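Local coordinates for protein RNA-dependent RNA Polymerase (Bombyx mori cytoplasmic polyhedrosis virus, PDB 6TZ0) that synthesises RNA on an RNA template, acting as the RNA-directed RNA polymerase that transcribes and replicates the double-stranded RNA genome of the virus, at residues I361-V366 / I703-G708; I546-M551 / F709-E714; G550-V555 / T646-L651. All blocks are in the same frame, centred on the assembly; numbering follows the deposited sequence.

How the interactions relate
All three contacts lie in the central polymerase domain, at or beside the palm sheet, their centres 11 to 13 Å apart. Along the chain the segments run 361-366, 546-551 overlapping 550-555, 646-651, 703-708 and 709-714, so interaction 3 is nested in the loop closed by interaction 1, while interactions 1 and 2 interleave. Interaction 2 pairs strand 541-548 with edge strand 711-716. Interaction 3 shares Gly550 and Met551 and joins short helix 551-554 to helix 644-665. Interaction 1 sets the loop before strand 370-375 against the end of helix 690-705, which a short connection links to strand 711-716. Together they pack around the connection holding Asp547, Val548, Gly550 and Asp552, which bind magnesium or UTP in another structure of this polymerase.

Interaction 1: I361-V366 / I703-G708; sequences IEQRLV and ILNESG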
# COMPACT_ATOMS: atom_id res chain seq x y z
N ILE A 361 2.91 -22.58 -3.07
CA ILE A 361 3.50 -23.35 -1.99
C ILE A 361 4.91 -23.80 -2.35
O ILE A 361 5.11 -24.45 -3.37
CB ILE A 361 2.68 -24.62 -1.72
CG1 ILE A 361 1.52 -24.32 -0.78
CG2 ILE A 361 3.56 -25.72 -1.16
CD1 ILE A 361 0.27 -25.09 -1.10
N GLU A 362 5.87 -23.47 -1.50
CA GLU A 362 7.26 -23.83 -1.77
C GLU A 362 7.95 -24.57 -0.64
O GLU A 362 7.72 -24.28 0.53
CB GLU A 362 8.07 -22.57 -2.09
CG GLU A 362 7.43 -21.65 -3.12
CD GLU A 362 7.56 -22.20 -4.53
OE1 GLU A 362 8.70 -22.39 -5.00
OE2 GLU A 362 6.51 -22.43 -5.18
N GLN A 363 8.76 -25.57 -1.02
CA GLN A 363 9.61 -26.37 -0.12
C GLN A 363 8.98 -27.37 0.86
O GLN A 363 9.38 -28.53 0.92
CB GLN A 363 10.68 -25.51 0.60
CG GLN A 363 11.32 -24.43 -0.26
CD GLN A 363 12.54 -24.91 -1.00
OE1 GLN A 363 12.90 -26.08 -0.92
NE2 GLN A 363 13.18 -24.02 -1.73
N ARG A 364 8.02 -26.90 1.64
CA ARG A 364 7.40 -27.70 2.70
C ARG A 364 6.23 -26.97 3.35
O ARG A 364 6.09 -25.75 3.25
CB ARG A 364 8.35 -28.11 3.82
CG ARG A 364 9.09 -27.00 4.47
CD ARG A 364 10.06 -27.65 5.40
NE ARG A 364 10.81 -28.70 4.70
CZ ARG A 364 11.87 -28.49 3.93
NH1 ARG A 364 12.33 -27.26 3.74
NH2 ARG A 364 12.46 -29.51 3.34
N LEU A 365 5.44 -27.75 4.08
CA LEU A 365 4.25 -27.23 4.73
C LEU A 365 4.56 -26.75 6.14
O LEU A 365 5.34 -27.36 6.86
CB LEU A 365 3.19 -28.32 4.78
CG LEU A 365 2.77 -28.87 3.42
CD1 LEU A 365 1.84 -30.03 3.61
CD2 LEU A 365 2.12 -27.78 2.61
N VAL A 366 3.94 -25.64 6.52
CA VAL A 366 4.11 -25.05 7.84
C VAL A 366 2.96 -25.53 8.71
O VAL A 366 1.79 -25.46 8.31
CB VAL A 366 4.15 -23.51 7.75
CG1 VAL A 366 4.21 -22.89 9.11
CG2 VAL A 366 5.33 -23.08 6.92
N ILE A 703 16.74 -22.21 7.00
CA ILE A 703 15.63 -21.92 7.89
C ILE A 703 14.60 -21.02 7.20
O ILE A 703 13.43 -21.01 7.62
CB ILE A 703 16.16 -21.33 9.20
CG1 ILE A 703 15.18 -21.56 10.33
CG2 ILE A 703 16.39 -19.84 9.12
CD1 ILE A 703 15.81 -21.40 11.64
N LEU A 704 14.98 -20.29 6.15
CA LEU A 704 13.96 -19.65 5.32
C LEU A 704 13.24 -20.66 4.43
O LEU A 704 12.05 -20.50 4.16
CB LEU A 704 14.58 -18.55 4.47
CG LEU A 704 15.05 -17.31 5.22
CD1 LEU A 704 15.84 -16.42 4.31
CD2 LEU A 704 13.86 -16.57 5.76
N ASN A 705 13.95 -21.69 3.98
CA ASN A 705 13.31 -22.73 3.18
C ASN A 705 12.34 -23.57 4.01
O ASN A 705 11.30 -24.00 3.50
CB ASN A 705 14.36 -23.63 2.54
CG ASN A 705 15.23 -22.89 1.56
OD1 ASN A 705 14.75 -22.03 0.82
ND2 ASN A 705 16.51 -23.20 1.54
N GLU A 706 12.67 -23.80 5.28
CA GLU A 706 11.79 -24.50 6.21
C GLU A 706 10.55 -23.70 6.57
O GLU A 706 9.58 -24.29 7.05
CB GLU A 706 12.56 -24.84 7.49
CG GLU A 706 13.57 -25.96 7.37
CD GLU A 706 12.93 -27.33 7.43
OE1 GLU A 706 11.92 -27.48 8.14
OE2 GLU A 706 13.44 -28.25 6.76
N SER A 707 10.55 -22.40 6.34
CA SER A 707 9.41 -21.54 6.63
C SER A 707 8.47 -21.39 5.45
O SER A 707 7.49 -20.65 5.54
CB SER A 707 9.89 -20.17 7.09
OG SER A 707 8.79 -19.32 7.34
N GLY A 708 8.75 -22.07 4.35
CA GLY A 708 7.86 -22.04 3.21
C GLY A 708 8.16 -20.98 2.17
O GLY A 708 7.24 -20.51 1.50
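Glu362 O lies 3.5 Å from Gly708 CA in a CA-H...O contact, set against the Schellman motif that ends palm helix 690-705. Gly708, with its positive phi of 92°, is the residue that leaves the helix, and the loop 361-366 runs past this end. At Gln363 the side chain turns toward the helix: CB sits 3.3 Å from Asn705 O, and CG follows over the same carbonyl oxygen. Arg364 makes the largest contribution. Its CG stands between the backbone N and the carbonyl carbon (chi1 54°), and the chain, extended at chi2, bends at chi3. The guanidinium then stacks on the carboxylate of Glu706, their planes 8° apart, with OE2 over its centre, 3.2 Å from CZ. This salt bridge is one of charges alone, since no N-H points at the oxygen. At the guanidinium edge NH1 makes a weak hydrogen bond of 3.4 Å to Asn705 O, which also receives a weak bond from Gly708 N. Ile361 and Leu365 pack instead on Ile457 of Viral structural protein 4. Val366 closes the contact, reaching back to the helix end with CG2 3.5 Å from Ser707 O.

Interaction 2: I546-M551 / F709-E714; sequences IDVAGM and FATTAE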
# COMPACT_ATOMS: atom_id res chain seq x y z
N ILE A 546 20.22 -11.68 0.31
CA ILE A 546 19.33 -12.82 0.10
C ILE A 546 17.96 -12.33 -0.35
O ILE A 546 17.41 -11.35 0.19
CB ILE A 546 19.27 -13.68 1.38
CG1 ILE A 546 18.36 -14.89 1.21
CG2 ILE A 546 18.95 -12.86 2.62
CD1 ILE A 546 18.89 -15.89 0.26
N ASP A 547 17.43 -12.96 -1.39
CA ASP A 547 16.21 -12.51 -2.05
C ASP A 547 15.17 -13.61 -1.98
O ASP A 547 15.43 -14.74 -2.40
CB ASP A 547 16.50 -12.13 -3.51
CG ASP A 547 15.37 -11.34 -4.15
OD1 ASP A 547 14.37 -11.04 -3.47
OD2 ASP A 547 15.49 -11.03 -5.35
N VAL A 548 13.99 -13.27 -1.48
CA VAL A 548 12.86 -14.19 -1.42
C VAL A 548 11.94 -13.88 -2.59
O VAL A 548 11.35 -12.80 -2.65
CB VAL A 548 12.10 -14.07 -0.09
CG1 VAL A 548 10.92 -15.02 -0.07
CG2 VAL A 548 13.03 -14.32 1.08
N ALA A 549 11.83 -14.83 -3.52
CA ALA A 549 11.05 -14.62 -4.73
C ALA A 549 9.57 -14.74 -4.42
O ALA A 549 9.09 -15.82 -4.09
CB ALA A 549 11.47 -15.63 -5.80
N GLY A 550 8.84 -13.63 -4.53
CA GLY A 550 7.40 -13.65 -4.43
C GLY A 550 6.88 -13.93 -3.04
O GLY A 550 6.33 -15.01 -2.79
N MET A 551 7.06 -12.99 -2.12
CA MET A 551 6.80 -13.29 -0.72
C MET A 551 5.32 -13.22 -0.37
O MET A 551 4.84 -14.04 0.42
CB MET A 551 7.60 -12.35 0.18
CG MET A 551 7.60 -12.77 1.64
SD MET A 551 8.70 -11.82 2.69
CE MET A 551 8.40 -12.62 4.27
N PHE A 709 9.42 -20.60 2.01
CA PHE A 709 9.79 -19.61 1.02
C PHE A 709 10.85 -20.19 0.09
O PHE A 709 11.58 -21.11 0.46
CB PHE A 709 10.33 -18.34 1.66
CG PHE A 709 9.37 -17.68 2.60
CD1 PHE A 709 8.26 -17.03 2.12
CD2 PHE A 709 9.61 -17.68 3.96
CE1 PHE A 709 7.37 -16.42 2.99
CE2 PHE A 709 8.74 -17.07 4.83
CZ PHE A 709 7.62 -16.44 4.34
N ALA A 710 10.90 -19.67 -1.13
CA ALA A 710 11.97 -19.97 -2.06
C ALA A 710 12.94 -18.80 -2.08
O ALA A 710 12.51 -17.64 -2.18
CB ALA A 710 11.42 -20.25 -3.46
N THR A 711 14.23 -19.09 -1.97
CA THR A 711 15.25 -18.06 -1.87
C THR A 711 16.28 -18.24 -2.97
O THR A 711 16.68 -19.37 -3.29
CB THR A 711 15.95 -18.09 -0.51
OG1 THR A 711 16.58 -19.36 -0.32
CG2 THR A 711 14.97 -17.83 0.62
N THR A 712 16.70 -17.13 -3.55
CA THR A 712 17.89 -17.08 -4.39
C THR A 712 18.99 -16.42 -3.58
O THR A 712 18.81 -15.31 -3.06
CB THR A 712 17.64 -16.31 -5.68
OG1 THR A 712 16.57 -16.93 -6.41
CG2 THR A 712 18.88 -16.32 -6.55
N ALA A 713 20.12 -17.10 -3.45
CA ALA A 713 21.21 -16.66 -2.58
C ALA A 713 22.29 -15.98 -3.41
O ALA A 713 23.19 -16.64 -3.93
CB ALA A 713 21.78 -17.85 -1.80
N GLU A 714 22.20 -14.67 -3.53
CA GLU A 714 23.29 -13.89 -4.10
C GLU A 714 24.11 -13.33 -2.94
O GLU A 714 23.72 -12.37 -2.27
CB GLU A 714 22.79 -12.83 -5.09
CG GLU A 714 21.70 -11.87 -4.64
CD GLU A 714 21.25 -10.94 -5.75
OE1 GLU A 714 21.77 -11.07 -6.88
OE2 GLU A 714 20.40 -10.06 -5.48
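Ile546 CD1 lies 3.4 Å from Thr712 O, across an antiparallel strand pair in which Ile546, Phe709 and Asp547 bury the most surface. The side chain of Ile546 has CG1 anti to the backbone N (chi1 -180°), and its terminal methyl reaches the partner strand, where CD1 also touches Thr711 CB and the CA and CB of Ala713. Ile682 of the adjoining strand 682-687 packs on the same isoleucine.

Asp547 forms a hydrogen-bonded pair with Thr712. Its N donates to Thr712 O at 3.2 Å, and Thr712 N returns a bond of 2.9 Å to Asp547 O, each nearly straight. One step on, Val548 and Thr711 make a non-hydrogen-bonded pair, their CG2 methyls meeting at 4.0 Å on the sheet face opposite to that of the Asp547 and Thr712 side chains. The ladder continues with Ala549 N donating to Ala710 O at 3.2 Å.

Phe709 turns toward strand 541-548, and its CB lies 3.8 Å from Val548 CG1, a methyl that also approaches ring atoms CG and CD1. Farther out on the ring, the extended chain of Met551 arrives obliquely, with CE 3.9 Å from Phe709 CZ. The sulfur SD sits 5.3 Å from the ring centroid in a Met-aromatic contact. Leu651 of helix 644-665 also packs on this phenylalanine.

The pairing of 546-551 with 709-714 joins the motif A strand to the edge strand of the polymerase palm sheet. Asp547 and Val548 bind magnesium, and Gly550 UTP, in another structure of this polymerase, although neither ligand is bound here, so this ladder flanks the nucleotidyl-transfer site.

Interaction 3: G550-V555 / T646-L651; sequences GMDASV and THHTVL
His648 reaches from helix 644-665 to the short, weakly bonded helix 551-554 and the residue after it, where Met551, Asp552 and Val555 meet its ring. At the root, CB lies 3.9 Å from Met551 CE; His648 CG, anti to its own carbonyl carbon (chi1 -58°), is about equally near that methyl and the sulfur. Met551 and His648 run antiparallel alongside one another, with ND1 3.3 Å from Met551 CE and SD next. The sulfur is 4.3 Å from the ring centroid and approaches obliquely. On the far side of ND1, CE1 meets Val555 CG2 at 3.7 Å, a methyl that lies in the ring plane at its edge. The tip, NE2, donates to Asp552 OD1 at 2.7 Å. The bond is weak, with an N-H...O angle of 125°; the side chains cross at about a right angle, carboxylate and ring planes 43° apart.

Around this ring, Val555 CG1 touches His647 CE1 at 4.0 Å, and Met551 CE also reaches Leu651 CD2. Tyr637 stacks on His647 and meets His648 edge-to-face. Within 550-555, Ser554 OG donates to Gly550 O, and Met551 O accepts from both Ser554 N and Val555 N.

Asp547 and Asp552 are the two aspartates of a D-x4-D motif A, and Asp552 binds UTP in another structure of this polymerase, although no UTP is bound here. The contact thus joins motif A to the motif B helix beside the nucleotide site of the palm.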
# COMPACT_ATOMS: atom_id res chain seq x y z
N GLY A 550 8.84 -13.63 -4.53
CA GLY A 550 7.40 -13.65 -4.43
C GLY A 550 6.88 -13.93 -3.04
O GLY A 550 6.33 -15.01 -2.79
N MET A 551 7.06 -12.99 -2.12
CA MET A 551 6.80 -13.29 -0.72
C MET A 551 5.32 -13.22 -0.37
O MET A 551 4.84 -14.04 0.42
CB MET A 551 7.60 -12.35 0.18
CG MET A 551 7.60 -12.77 1.64
SD MET A 551 8.70 -11.82 2.69
CE MET A 551 8.40 -12.62 4.27
N ASP A 552 4.57 -12.28 -0.96
CA ASP A 552 3.15 -12.14 -0.64
C ASP A 552 2.33 -13.33 -1.12
O ASP A 552 1.33 -13.67 -0.49
CB ASP A 552 2.58 -10.86 -1.23
CG ASP A 552 2.97 -9.64 -0.46
OD1 ASP A 552 3.20 -9.76 0.76
OD2 ASP A 552 3.03 -8.54 -1.05
N ALA A 553 2.74 -13.96 -2.21
CA ALA A 553 2.08 -15.18 -2.65
C ALA A 553 2.56 -16.40 -1.89
O ALA A 553 1.90 -17.45 -1.95
CB ALA A 553 2.29 -15.38 -4.15
N SER A 554 3.68 -16.30 -1.18
CA SER A 554 4.24 -17.44 -0.48
C SER A 554 3.75 -17.58 0.95
O SER A 554 3.80 -18.69 1.50
CB SER A 554 5.77 -17.35 -0.46
OG SER A 554 6.31 -17.41 -1.76
N VAL A 555 3.27 -16.50 1.57
CA VAL A 555 2.78 -16.55 2.94
C VAL A 555 1.45 -17.28 2.95
O VAL A 555 0.44 -16.76 2.46
CB VAL A 555 2.65 -15.14 3.54
CG1 VAL A 555 2.03 -15.19 4.92
CG2 VAL A 555 4.01 -14.48 3.60
N THR A 646 4.90 -4.43 8.17
CA THR A 646 5.31 -4.84 9.50
C THR A 646 5.28 -6.34 9.67
O THR A 646 6.11 -6.88 10.40
CB THR A 646 4.44 -4.20 10.57
OG1 THR A 646 3.10 -4.67 10.44
CG2 THR A 646 4.44 -2.70 10.43
N HIS A 647 4.34 -7.03 9.01
CA HIS A 647 4.27 -8.48 9.08
C HIS A 647 5.54 -9.13 8.55
O HIS A 647 6.17 -9.94 9.25
CB HIS A 647 3.07 -8.99 8.30
CG HIS A 647 2.95 -10.48 8.29
ND1 HIS A 647 3.57 -11.28 7.36
CD2 HIS A 647 2.27 -11.33 9.11
CE1 HIS A 647 3.29 -12.54 7.60
NE2 HIS A 647 2.50 -12.60 8.65
N HIS A 648 5.94 -8.77 7.34
CA HIS A 648 7.12 -9.38 6.73
C HIS A 648 8.39 -8.96 7.46
O HIS A 648 9.29 -9.79 7.64
CB HIS A 648 7.21 -9.01 5.25
CG HIS A 648 6.00 -9.42 4.46
ND1 HIS A 648 5.65 -10.73 4.28
CD2 HIS A 648 5.11 -8.69 3.77
CE1 HIS A 648 4.56 -10.80 3.53
NE2 HIS A 648 4.21 -9.57 3.21
N THR A 649 8.44 -7.72 7.95
CA THR A 649 9.62 -7.26 8.69
C THR A 649 9.79 -8.02 10.01
O THR A 649 10.88 -8.51 10.31
CB THR A 649 9.50 -5.76 8.96
OG1 THR A 649 9.35 -5.07 7.71
CG2 THR A 649 10.74 -5.27 9.65
N VAL A 650 8.70 -8.13 10.78
CA VAL A 650 8.73 -8.83 12.06
C VAL A 650 9.05 -10.31 11.86
O VAL A 650 9.90 -10.87 12.57
CB VAL A 650 7.40 -8.62 12.81
CG1 VAL A 650 7.26 -9.60 13.95
CG2 VAL A 650 7.34 -7.22 13.38
N LEU A 651 8.42 -10.94 10.87
CA LEU A 651 8.63 -12.37 10.64
C LEU A 651 10.05 -12.68 10.19
O LEU A 651 10.65 -13.65 10.66
CB LEU A 651 7.60 -12.87 9.62
CG LEU A 651 7.48 -14.35 9.28
CD1 LEU A 651 6.04 -14.66 9.04
CD2 LEU A 651 8.24 -14.71 8.03